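Local coordinates for Rod shape-determining protein (MreC) (Helicobacter pylori, PDB 5LP5) that binds penicillin-binding protein 2 in a core cell wall synthesis complex and probably takes part in setting the rod shape of the cell, at residues Y126-H131 with G136-E141; G168-N173 with L178-I183; Y157-G162 with V208-V213. All coordinates share one frame; numbering follows the deposited sequence.

Overall arrangement
The modelled chain is all beta and forms two antiparallel barrels of six strands each. Contact 1 comes first. It closes the hairpin of strands 125-129 and 134-141 in the first barrel. The chain then enters the second barrel at 157-162, where contact 3 opens. Before contact 3 closes at 208-213, joining strands 158-161 and 209-218 across the barrel interior, the chain makes the hairpin of contact 2, 168-173 with 178-183. Contact 2 therefore lies within the span of contact 3, and contact 1 precedes both. Strands 158-161 and 166-172 are sheet neighbours and join contacts 2 and 3. Between the barrels, Ile137 of contact 1 packs on Tyr157 of contact 3.

Contact 1 of 3, residues Y126-H131 with G136-E141; sequences YGLVSH and GIAVLE
Tyr126, Leu128 and Ala138 carry most of this contact, and their side chains lie on the same face of a two-stranded hairpin. Strands 125-129 and 134-141 run antiparallel. Tyr126 and Ala138 form a hydrogen-bonded pair in which each backbone N-H meets the other residue's carbonyl. The bond from Tyr126 N to Ala138 O is 2.9 Å long. The return bond, from Ala138 N to Tyr126 O, measures 2.8 Å. Further along the hairpin, Leu128 N bonds Gly136 O at 2.8 Å.

With CG anti to the carbonyl carbon (chi1 -63°), the Tyr126 ring lies edge-on to Ala138 O, and Tyr126 CD2 is 3.7 Å from that oxygen. Tyr126 OH is hydrogen-bonded to the backbone N of Glu121, outside the hairpin. The methyl of Ala138 meets the branch of Leu128, and Ala138 CB lies 4.0 Å from Leu128 CG. Leu128 CD2 is at a similar distance from the methyl. The other branch, Leu128 CD1, leans toward the backbone and comes within 3.6 Å of Ile137 O.

Ile137 points to the other face, where it pairs with Gly127 at a non-hydrogen-bonded position. The CA atoms of Ile137 and Gly127 are 4.4 Å apart.

The hairpin sits inside the first barrel sheet. Strand 241-246 flanks 125-129, and its Leu243 packs against Tyr126, Leu128 and Ala138. Strand 144-149 flanks 134-141 and pairs with it through the backbones of Ile137 and Val139. These two residues also pack on Gln139 of the penicillin-binding protein 2 chain.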
ATOM      1  N   TYR C 126      19.499 -21.757  13.306  1.00 28.18           N
ATOM      2  CA  TYR C 126      19.145 -21.808  14.717  1.00 28.87           C
ATOM      3  C   TYR C 126      19.283 -20.439  15.347  1.00 28.68           C
ATOM      4  O   TYR C 126      20.005 -19.603  14.844  1.00 31.54           O
ATOM      5  CB  TYR C 126      20.053 -22.806  15.451  1.00 29.68           C
ATOM      6  CG  TYR C 126      19.912 -24.232  14.971  1.00 30.32           C
ATOM      7  CD1 TYR C 126      18.857 -25.029  15.394  1.00 31.04           C
ATOM      8  CD2 TYR C 126      20.816 -24.778  14.067  1.00 31.29           C
ATOM      9  CE1 TYR C 126      18.715 -26.334  14.942  1.00 32.23           C
ATOM     10  CE2 TYR C 126      20.681 -26.083  13.617  1.00 32.22           C
ATOM     11  CZ  TYR C 126      19.627 -26.860  14.057  1.00 32.59           C
ATOM     12  OH  TYR C 126      19.460 -28.154  13.625  1.00 33.22           O
ATOM     13  N   GLY C 127      18.570 -20.217  16.443  1.00 28.52           N
ATOM     14  CA  GLY C 127      18.658 -18.959  17.183  1.00 27.72           C
ATOM     15  C   GLY C 127      19.643 -19.100  18.323  1.00 26.61           C
ATOM     16  O   GLY C 127      19.823 -20.183  18.864  1.00 25.83           O
ATOM     17  N   LEU C 128      20.296 -17.995  18.669  1.00 26.08           N
ATOM     18  CA  LEU C 128      21.191 -17.918  19.827  1.00 25.82           C
ATOM     19  C   LEU C 128      20.642 -16.971  20.896  1.00 26.78           C
ATOM     20  O   LEU C 128      20.248 -15.847  20.608  1.00 25.63           O
ATOM     21  CB  LEU C 128      22.593 -17.468  19.418  1.00 25.17           C
ATOM     22  CG  LEU C 128      23.423 -18.460  18.560  1.00 24.57           C
ATOM     23  CD1 LEU C 128      24.758 -17.850  18.173  1.00 24.03           C
ATOM     24  CD2 LEU C 128      23.616 -19.750  19.344  1.00 24.48           C
ATOM     25  N   VAL C 129      20.635 -17.450  22.135  1.00 29.00           N
ATOM     26  CA  VAL C 129      20.088 -16.733  23.277  1.00 30.43           C
ATOM     27  C   VAL C 129      21.133 -16.738  24.381  1.00 31.63           C
ATOM     28  O   VAL C 129      21.787 -17.754  24.591  1.00 32.14           O
ATOM     29  CB  VAL C 129      18.810 -17.451  23.783  1.00 31.11           C
ATOM     30  CG1 VAL C 129      18.237 -16.782  25.021  1.00 31.96           C
ATOM     31  CG2 VAL C 129      17.763 -17.454  22.696  1.00 30.95           C
ATOM     32  N   SER C 130      21.287 -15.609  25.081  1.00 32.83           N
ATOM     33  CA  SER C 130      22.142 -15.575  26.255  1.00 34.15           C
ATOM     34  C   SER C 130      21.390 -15.221  27.531  1.00 36.61           C
ATOM     35  O   SER C 130      20.838 -16.110  28.196  1.00 44.84           O
ATOM     36  CB  SER C 130      23.398 -14.737  26.066  1.00 32.38           C
ATOM     37  OG  SER C 130      24.321 -15.005  27.120  1.00 33.64           O
ATOM     38  N   HIS C 131      21.384 -13.967  27.924  1.00 35.84           N
ATOM     39  CA  HIS C 131      20.809 -13.651  29.231  1.00 36.00           C
ATOM     40  C   HIS C 131      19.365 -13.303  28.996  1.00 34.56           C
ATOM     41  O   HIS C 131      18.975 -12.149  29.094  1.00 33.76           O
ATOM     42  CB  HIS C 131      21.576 -12.523  29.910  1.00 38.13           C
ATOM     43  CG  HIS C 131      22.898 -12.948  30.467  1.00 40.68           C
ATOM     44  ND1 HIS C 131      23.817 -13.680  29.743  1.00 40.87           N
ATOM     45  CD2 HIS C 131      23.461 -12.733  31.682  1.00 43.33           C
ATOM     46  CE1 HIS C 131      24.880 -13.911  30.497  1.00 42.15           C
ATOM     47  NE2 HIS C 131      24.690 -13.348  31.679  1.00 42.68           N
ATOM     48  N   GLY C 136      21.842 -13.561  18.262  1.00 24.15           N
ATOM     49  CA  GLY C 136      22.124 -13.834  16.836  1.00 23.62           C
ATOM     50  C   GLY C 136      21.645 -15.205  16.409  1.00 22.66           C
ATOM     51  O   GLY C 136      20.741 -15.761  17.007  1.00 22.75           O
ATOM     52  N   ILE C 137      22.231 -15.735  15.357  1.00 22.28           N
ATOM     53  CA  ILE C 137      21.829 -17.034  14.846  1.00 22.89           C
ATOM     54  C   ILE C 137      23.030 -17.920  14.626  1.00 22.74           C
ATOM     55  O   ILE C 137      24.162 -17.465  14.682  1.00 21.76           O
ATOM     56  CB  ILE C 137      21.076 -16.922  13.499  1.00 24.14           C
ATOM     57  CG1 ILE C 137      22.019 -16.413  12.398  1.00 24.55           C
ATOM     58  CG2 ILE C 137      19.869 -15.998  13.638  1.00 23.96           C
ATOM     59  CD1 ILE C 137      21.378 -16.298  11.039  1.00 24.53           C
ATOM     60  N   ALA C 138      22.769 -19.185  14.341  1.00 23.05           N
ATOM     61  CA  ALA C 138      23.834 -20.175  14.192  1.00 24.28           C
ATOM     62  C   ALA C 138      23.509 -21.145  13.079  1.00 24.48           C
ATOM     63  O   ALA C 138      22.388 -21.627  12.997  1.00 23.91           O
ATOM     64  CB  ALA C 138      24.040 -20.931  15.508  1.00 24.47           C
ATOM     65  N   VAL C 139      24.494 -21.440  12.251  1.00 26.22           N
ATOM     66  CA  VAL C 139      24.303 -22.420  11.171  1.00 28.03           C
ATOM     67  C   VAL C 139      25.422 -23.445  11.131  1.00 27.96           C
ATOM     68  O   VAL C 139      26.601 -23.100  11.275  1.00 28.51           O
ATOM     69  CB  VAL C 139      24.258 -21.758   9.779  1.00 28.63           C
ATOM     70  CG1 VAL C 139      23.678 -22.739   8.769  1.00 29.90           C
ATOM     71  CG2 VAL C 139      23.452 -20.468   9.815  1.00 28.19           C
ATOM     72  N   LEU C 140      25.042 -24.701  10.928  1.00 28.39           N
ATOM     73  CA  LEU C 140      26.030 -25.760  10.713  1.00 29.49           C
ATOM     74  C   LEU C 140      26.348 -25.820   9.230  1.00 30.21           C
ATOM     75  O   LEU C 140      25.446 -25.939   8.417  1.00 31.41           O
ATOM     76  CB  LEU C 140      25.485 -27.098  11.198  1.00 29.50           C
ATOM     77  CG  LEU C 140      26.353 -28.322  10.986  1.00 30.50           C
ATOM     78  CD1 LEU C 140      27.639 -28.209  11.775  1.00 29.80           C
ATOM     79  CD2 LEU C 140      25.592 -29.591  11.376  1.00 31.42           C
ATOM     80  N   GLU C 141      27.617 -25.700   8.877  1.00 31.26           N
ATOM     81  CA  GLU C 141      28.060 -25.796   7.480  1.00 33.19           C
ATOM     82  C   GLU C 141      29.359 -26.577   7.443  1.00 35.48           C
ATOM     83  O   GLU C 141      30.304 -26.261   8.178  1.00 35.44           O
ATOM     84  CB  GLU C 141      28.295 -24.424   6.846  1.00 32.89           C
ATOM     85  CG  GLU C 141      27.030 -23.618   6.574  1.00 33.12           C
ATOM     86  CD  GLU C 141      27.303 -22.131   6.330  1.00 32.73           C
ATOM     87  OE1 GLU C 141      28.270 -21.571   6.899  1.00 32.14           O
ATOM     88  OE2 GLU C 141      26.525 -21.507   5.579  1.00 32.53           O
TER

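Contact 2 of 3, residues G168-N173 with L178-I183; sequences GFIGTN and LVVDFI
Strands 166-172 and 178-183 run antiparallel, with short-segment axes 4.3 Å apart at an angle of 141°. They form a beta hairpin in the second barrel. Phe169 and Asp181 make a hydrogen-bonded pair. Gly171 and Val179 make the next, and its bond from Val179 N to Gly171 O is the longer one, 3.1 Å.

Both ends of Ile170 meet Leu178: Ile170 CG2 lies 3.7 Å from Leu178 CD1, and Ile170 CD1 lies 3.9 Å from Leu178 CG. Ile170 CD1 also reaches Val180 CG2. Val159 and Leu227 pack on this face from the neighbouring strands. Val180 CG1 packs on Gly168 CA at 3.7 Å.

Val179 crosses Asn173 at about a right angle, with Val179 CG2 3.7 Å from Asn173 ND2. Asn173 OD1 bonds Glu177 N.

On the other face Asp181 turns OD1 to Ser224 OG, and Phe169 stacks on Tyr134 of the penicillin-binding protein 2 chain. The backbone Phe182 O is hydrogen-bonded to Tyr127 OH of that chain, so this hairpin forms part of the interface. Asp181 CB stands 3.7 Å above the centre of one Phe182 ring face. The Phe182 ring edge meets Phe169, with Phe182 CD2 4.1 Å from Phe169 CD2.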
ATOM      1  N   GLY C 168       8.353  -7.169  11.822  1.00 25.81           N
ATOM      2  CA  GLY C 168       9.444  -6.706  10.978  1.00 25.67           C
ATOM      3  C   GLY C 168      10.521  -7.781  10.907  1.00 25.42           C
ATOM      4  O   GLY C 168      10.344  -8.884  11.446  1.00 24.85           O
ATOM      5  N   PHE C 169      11.630  -7.466  10.238  1.00 25.19           N
ATOM      6  CA  PHE C 169      12.777  -8.384  10.194  1.00 25.24           C
ATOM      7  C   PHE C 169      14.058  -7.715  10.615  1.00 25.08           C
ATOM      8  O   PHE C 169      14.303  -6.551  10.279  1.00 25.38           O
ATOM      9  CB  PHE C 169      12.976  -8.972   8.802  1.00 25.77           C
ATOM     10  CG  PHE C 169      11.859  -9.867   8.351  1.00 26.02           C
ATOM     11  CD1 PHE C 169      11.805 -11.189   8.778  1.00 25.06           C
ATOM     12  CD2 PHE C 169      10.876  -9.399   7.489  1.00 26.15           C
ATOM     13  CE1 PHE C 169      10.791 -12.020   8.358  1.00 24.73           C
ATOM     14  CE2 PHE C 169       9.857 -10.227   7.082  1.00 26.20           C
ATOM     15  CZ  PHE C 169       9.820 -11.543   7.512  1.00 25.48           C
ATOM     16  N   ILE C 170      14.864  -8.450  11.364  1.00 25.37           N
ATOM     17  CA  ILE C 170      16.074  -7.884  11.918  1.00 26.60           C
ATOM     18  C   ILE C 170      17.106  -7.787  10.803  1.00 26.23           C
ATOM     19  O   ILE C 170      17.333  -8.713  10.049  1.00 27.10           O
ATOM     20  CB  ILE C 170      16.617  -8.734  13.094  1.00 27.78           C
ATOM     21  CG1 ILE C 170      15.838  -8.467  14.393  1.00 28.09           C
ATOM     22  CG2 ILE C 170      18.102  -8.531  13.310  1.00 27.89           C
ATOM     23  CD1 ILE C 170      16.157  -7.165  15.095  1.00 28.66           C
ATOM     24  N   GLY C 171      17.717  -6.624  10.710  1.00 25.40           N
ATOM     25  CA  GLY C 171      18.891  -6.440   9.910  1.00 26.22           C
ATOM     26  C   GLY C 171      19.832  -5.522  10.661  1.00 27.37           C
ATOM     27  O   GLY C 171      19.885  -5.516  11.893  1.00 25.84           O
ATOM     28  N   THR C 172      20.571  -4.730   9.898  1.00 29.14           N
ATOM     29  CA  THR C 172      21.575  -3.846  10.442  1.00 30.37           C
ATOM     30  C   THR C 172      21.824  -2.761   9.422  1.00 32.31           C
ATOM     31  O   THR C 172      21.194  -2.748   8.376  1.00 34.03           O
ATOM     32  CB  THR C 172      22.874  -4.612  10.794  1.00 31.23           C
ATOM     33  OG1 THR C 172      23.782  -3.753  11.498  1.00 32.34           O
ATOM     34  CG2 THR C 172      23.528  -5.212   9.557  1.00 31.91           C
ATOM     35  N   ASN C 173      22.713  -1.825   9.729  1.00 34.33           N
ATOM     36  CA  ASN C 173      22.980  -0.700   8.836  1.00 35.59           C
ATOM     37  C   ASN C 173      24.485  -0.395   8.810  1.00 38.90           C
ATOM     38  O   ASN C 173      25.305  -1.170   9.336  1.00 38.54           O
ATOM     39  CB  ASN C 173      22.156   0.508   9.252  1.00 35.03           C
ATOM     40  CG  ASN C 173      22.485   0.995  10.658  1.00 34.97           C
ATOM     41  OD1 ASN C 173      23.522   0.633  11.228  1.00 35.47           O
ATOM     42  ND2 ASN C 173      21.576   1.800  11.242  1.00 32.54           N
ATOM     43  N   LEU C 178      21.600  -2.379  15.403  1.00 30.05           N
ATOM     44  CA  LEU C 178      20.574  -3.375  15.165  1.00 27.45           C
ATOM     45  C   LEU C 178      19.304  -2.692  14.704  1.00 26.42           C
ATOM     46  O   LEU C 178      18.837  -1.788  15.343  1.00 27.18           O
ATOM     47  CB  LEU C 178      20.324  -4.203  16.439  1.00 26.48           C
ATOM     48  CG  LEU C 178      19.554  -5.488  16.183  1.00 25.80           C
ATOM     49  CD1 LEU C 178      20.365  -6.376  15.265  1.00 25.98           C
ATOM     50  CD2 LEU C 178      19.296  -6.226  17.477  1.00 26.23           C
ATOM     51  N   VAL C 179      18.740  -3.137  13.595  1.00 25.97           N
ATOM     52  CA  VAL C 179      17.582  -2.464  12.999  1.00 25.88           C
ATOM     53  C   VAL C 179      16.448  -3.440  12.768  1.00 25.96           C
ATOM     54  O   VAL C 179      16.691  -4.595  12.421  1.00 25.72           O
ATOM     55  CB  VAL C 179      17.975  -1.848  11.649  1.00 25.90           C
ATOM     56  CG1 VAL C 179      16.746  -1.304  10.929  1.00 25.40           C
ATOM     57  CG2 VAL C 179      19.082  -0.799  11.834  1.00 26.68           C
ATOM     58  N   VAL C 180      15.217  -2.989  12.989  1.00 26.31           N
ATOM     59  CA  VAL C 180      14.054  -3.730  12.500  1.00 26.93           C
ATOM     60  C   VAL C 180      13.595  -3.087  11.200  1.00 28.46           C
ATOM     61  O   VAL C 180      13.267  -1.902  11.146  1.00 28.44           O
ATOM     62  CB  VAL C 180      12.880  -3.736  13.496  1.00 26.62           C
ATOM     63  CG1 VAL C 180      11.713  -4.515  12.930  1.00 25.97           C
ATOM     64  CG2 VAL C 180      13.307  -4.310  14.837  1.00 26.89           C
ATOM     65  N   ASP C 181      13.560  -3.887  10.159  1.00 30.77           N
ATOM     66  CA  ASP C 181      13.244  -3.423   8.819  1.00 33.42           C
ATOM     67  C   ASP C 181      11.873  -3.926   8.380  1.00 31.66           C
ATOM     68  O   ASP C 181      11.323  -4.859   8.976  1.00 33.11           O
ATOM     69  CB  ASP C 181      14.325  -3.947   7.860  1.00 37.06           C
ATOM     70  CG  ASP C 181      15.294  -2.880   7.438  1.00 39.90           C
ATOM     71  OD1 ASP C 181      14.793  -1.775   7.117  1.00 44.31           O
ATOM     72  OD2 ASP C 181      16.529  -3.147   7.425  1.00 41.72           O
ATOM     73  N   PHE C 182      11.347  -3.271   7.349  1.00 29.99           N
ATOM     74  CA  PHE C 182      10.159  -3.723   6.613  1.00 28.54           C
ATOM     75  C   PHE C 182       8.833  -3.706   7.372  1.00 27.20           C
ATOM     76  O   PHE C 182       7.977  -4.555   7.189  1.00 28.59           O
ATOM     77  CB  PHE C 182      10.400  -5.089   5.978  1.00 28.37           C
ATOM     78  CG  PHE C 182      11.713  -5.201   5.251  1.00 28.47           C
ATOM     79  CD1 PHE C 182      12.134  -4.222   4.345  1.00 28.91           C
ATOM     80  CD2 PHE C 182      12.570  -6.252   5.549  1.00 27.41           C
ATOM     81  CE1 PHE C 182      13.358  -4.333   3.715  1.00 28.82           C
ATOM     82  CE2 PHE C 182      13.786  -6.389   4.892  1.00 27.15           C
ATOM     83  CZ  PHE C 182      14.181  -5.426   3.975  1.00 28.05           C
ATOM     84  N   ILE C 183       8.650  -2.671   8.167  1.00 26.06           N
ATOM     85  CA  ILE C 183       7.434  -2.455   8.948  1.00 25.64           C
ATOM     86  C   ILE C 183       6.399  -1.671   8.139  1.00 27.30           C
ATOM     87  O   ILE C 183       6.734  -0.703   7.446  1.00 28.49           O
ATOM     88  CB  ILE C 183       7.761  -1.627  10.192  1.00 24.26           C
ATOM     89  CG1 ILE C 183       8.921  -2.249  10.964  1.00 24.02           C
ATOM     90  CG2 ILE C 183       6.561  -1.458  11.089  1.00 24.38           C
ATOM     91  CD1 ILE C 183       9.570  -1.319  11.978  1.00 23.77           C
TER

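Contact 3 of 3, residues Y157-G162 with V208-V213; sequences YSVMIG and VFVGEV
Val210 meets both Tyr157 and Val159, and the contact between these segments is made by apolar side chains. Val210 CG2 serves both neighbours, and CG1 adds the contact with the tyrosine hydroxyl. Val210 CG2 lies 4.0 Å from Val159 CG1, and the two side chains cross at about a right angle. The same CG2 sits at the edge of the Tyr157 ring, near its plane, 4.2 Å from Tyr157 CE1. Val210 CG1 is 4.0 Å from Tyr157 OH. Further along, Ile161 CG2 meets Val213 CG2 at 4.0 Å. CG2, anti to the backbone N, is the branch of Ile161 that touches, and these side chains also cross at about a right angle.

These strands are not neighbours in the sheet. They belong to the closed six-stranded barrel, and their side chains meet across its interior. Strand 194-197 lies between them where the barrel closes, pairing with 158-161 on one side and 209-218 on the other. Its Val195 packs on Val159 and Ile161. Opposite Val195, strand 209-218 carries a classic beta bulge at Val210 and Gly211.

The polar bonds of this region run to other parts of the structure. Tyr157 OH bonds Asn150 OD1, and Ser158 OG bonds Gln131 OE1 of the penicillin-binding protein 2 chain.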
ATOM      1  N   TYR C 157      16.328 -12.327  11.446  1.00 23.19           N
ATOM      2  CA  TYR C 157      15.249 -13.110  12.005  1.00 22.86           C
ATOM      3  C   TYR C 157      14.008 -12.271  12.238  1.00 22.64           C
ATOM      4  O   TYR C 157      14.047 -11.069  12.043  1.00 23.29           O
ATOM      5  CB  TYR C 157      15.696 -13.796  13.279  1.00 23.26           C
ATOM      6  CG  TYR C 157      16.337 -12.914  14.327  1.00 24.13           C
ATOM      7  CD1 TYR C 157      15.583 -12.340  15.335  1.00 24.77           C
ATOM      8  CD2 TYR C 157      17.711 -12.716  14.354  1.00 24.40           C
ATOM      9  CE1 TYR C 157      16.167 -11.559  16.328  1.00 24.66           C
ATOM     10  CE2 TYR C 157      18.307 -11.948  15.350  1.00 24.39           C
ATOM     11  CZ  TYR C 157      17.534 -11.366  16.324  1.00 24.64           C
ATOM     12  OH  TYR C 157      18.155 -10.632  17.310  1.00 25.56           O
ATOM     13  N   SER C 158      12.893 -12.920  12.585  1.00 22.47           N
ATOM     14  CA  SER C 158      11.585 -12.252  12.687  1.00 22.21           C
ATOM     15  C   SER C 158      11.280 -11.759  14.095  1.00 21.95           C
ATOM     16  O   SER C 158      11.329 -12.528  15.037  1.00 21.17           O
ATOM     17  CB  SER C 158      10.460 -13.173  12.249  1.00 21.91           C
ATOM     18  OG  SER C 158       9.257 -12.413  12.222  1.00 22.26           O
ATOM     19  N   VAL C 159      10.914 -10.486  14.216  1.00 22.89           N
ATOM     20  CA  VAL C 159      10.575  -9.883  15.510  1.00 22.29           C
ATOM     21  C   VAL C 159       9.210  -9.179  15.480  1.00 22.83           C
ATOM     22  O   VAL C 159       8.643  -8.941  14.403  1.00 23.91           O
ATOM     23  CB  VAL C 159      11.649  -8.896  15.963  1.00 22.00           C
ATOM     24  CG1 VAL C 159      12.968  -9.623  16.152  1.00 21.78           C
ATOM     25  CG2 VAL C 159      11.778  -7.728  14.990  1.00 22.84           C
ATOM     26  N   MET C 160       8.683  -8.876  16.662  1.00 23.43           N
ATOM     27  CA  MET C 160       7.418  -8.137  16.812  1.00 23.55           C
ATOM     28  C   MET C 160       7.529  -7.021  17.850  1.00 23.10           C
ATOM     29  O   MET C 160       8.164  -7.174  18.881  1.00 20.35           O
ATOM     30  CB  MET C 160       6.272  -9.081  17.190  1.00 23.48           C
ATOM     31  CG  MET C 160       6.487  -9.857  18.487  1.00 22.69           C
ATOM     32  SD  MET C 160       5.224 -11.118  18.633  1.00 22.47           S
ATOM     33  CE  MET C 160       5.630 -11.789  20.237  1.00 22.67           C
ATOM     34  N   ILE C 161       6.883  -5.899  17.574  1.00 25.31           N
ATOM     35  CA  ILE C 161       7.056  -4.672  18.346  1.00 26.57           C
ATOM     36  C   ILE C 161       5.794  -4.305  19.124  1.00 28.22           C
ATOM     37  O   ILE C 161       4.683  -4.321  18.584  1.00 28.92           O
ATOM     38  CB  ILE C 161       7.416  -3.503  17.422  1.00 27.14           C
ATOM     39  CG1 ILE C 161       8.726  -3.805  16.702  1.00 27.04           C
ATOM     40  CG2 ILE C 161       7.559  -2.209  18.208  1.00 28.43           C
ATOM     41  CD1 ILE C 161       9.086  -2.851  15.577  1.00 27.63           C
ATOM     42  N   GLY C 162       5.971  -3.960  20.396  1.00 29.88           N
ATOM     43  CA  GLY C 162       4.864  -3.463  21.203  1.00 32.04           C
ATOM     44  C   GLY C 162       3.744  -4.486  21.429  1.00 33.50           C
ATOM     45  O   GLY C 162       3.872  -5.643  21.087  1.00 34.02           O
ATOM     46  N   VAL C 208      11.046 -13.848  23.120  1.00 22.32           N
ATOM     47  CA  VAL C 208      12.397 -13.637  23.614  1.00 22.05           C
ATOM     48  C   VAL C 208      12.764 -12.195  23.396  1.00 21.60           C
ATOM     49  O   VAL C 208      12.434 -11.634  22.357  1.00 21.21           O
ATOM     50  CB  VAL C 208      13.403 -14.541  22.902  1.00 21.81           C
ATOM     51  CG1 VAL C 208      14.802 -14.285  23.404  1.00 21.72           C
ATOM     52  CG2 VAL C 208      13.047 -15.998  23.123  1.00 22.48           C
ATOM     53  N   PHE C 209      13.442 -11.582  24.357  1.00 21.85           N
ATOM     54  CA  PHE C 209      13.730 -10.139  24.313  1.00 21.76           C
ATOM     55  C   PHE C 209      14.827  -9.827  23.293  1.00 21.20           C
ATOM     56  O   PHE C 209      15.823 -10.530  23.185  1.00 21.12           O
ATOM     57  CB  PHE C 209      14.142  -9.609  25.680  1.00 22.53           C
ATOM     58  CG  PHE C 209      14.477  -8.139  25.703  1.00 22.74           C
ATOM     59  CD1 PHE C 209      13.470  -7.197  25.783  1.00 23.09           C
ATOM     60  CD2 PHE C 209      15.788  -7.698  25.673  1.00 22.82           C
ATOM     61  CE1 PHE C 209      13.767  -5.826  25.819  1.00 23.52           C
ATOM     62  CE2 PHE C 209      16.093  -6.340  25.697  1.00 23.26           C
ATOM     63  CZ  PHE C 209      15.074  -5.398  25.771  1.00 23.61           C
ATOM     64  N   VAL C 210      14.631  -8.761  22.536  1.00 20.98           N
ATOM     65  CA  VAL C 210      15.615  -8.322  21.563  1.00 21.00           C
ATOM     66  C   VAL C 210      16.165  -6.954  21.916  1.00 22.04           C
ATOM     67  O   VAL C 210      17.390  -6.796  22.020  1.00 21.68           O
ATOM     68  CB  VAL C 210      15.022  -8.282  20.151  1.00 20.85           C
ATOM     69  CG1 VAL C 210      16.046  -7.765  19.165  1.00 20.90           C
ATOM     70  CG2 VAL C 210      14.617  -9.680  19.741  1.00 21.02           C
ATOM     71  N   GLY C 211      15.261  -5.979  22.085  1.00 23.06           N
ATOM     72  CA  GLY C 211      15.655  -4.583  22.362  1.00 24.67           C
ATOM     73  C   GLY C 211      14.481  -3.634  22.440  1.00 26.22           C
ATOM     74  O   GLY C 211      13.357  -4.064  22.634  1.00 27.09           O
ATOM     75  N   GLU C 212      14.750  -2.345  22.309  1.00 28.58           N
ATOM     76  CA  GLU C 212      13.715  -1.313  22.405  1.00 31.55           C
ATOM     77  C   GLU C 212      13.883  -0.307  21.279  1.00 29.23           C
ATOM     78  O   GLU C 212      15.001  -0.011  20.876  1.00 28.62           O
ATOM     79  CB  GLU C 212      13.812  -0.565  23.745  1.00 37.04           C
ATOM     80  CG  GLU C 212      13.587  -1.449  24.965  1.00 42.06           C
ATOM     81  CD  GLU C 212      13.886  -0.800  26.296  1.00 48.43           C
ATOM     82  OE1 GLU C 212      13.843   0.467  26.377  1.00 51.57           O
ATOM     83  OE2 GLU C 212      14.124  -1.605  27.243  1.00 49.92           O
ATOM     84  N   VAL C 213      12.774   0.236  20.794  1.00 26.73           N
ATOM     85  CA  VAL C 213      12.829   1.162  19.678  1.00 25.73           C
ATOM     86  C   VAL C 213      13.448   2.484  20.126  1.00 26.48           C
ATOM     87  O   VAL C 213      12.997   3.073  21.095  1.00 26.56           O
ATOM     88  CB  VAL C 213      11.432   1.416  19.104  1.00 24.78           C
ATOM     89  CG1 VAL C 213      11.490   2.432  17.951  1.00 25.76           C
ATOM     90  CG2 VAL C 213      10.832   0.103  18.631  1.00 24.09           C
TER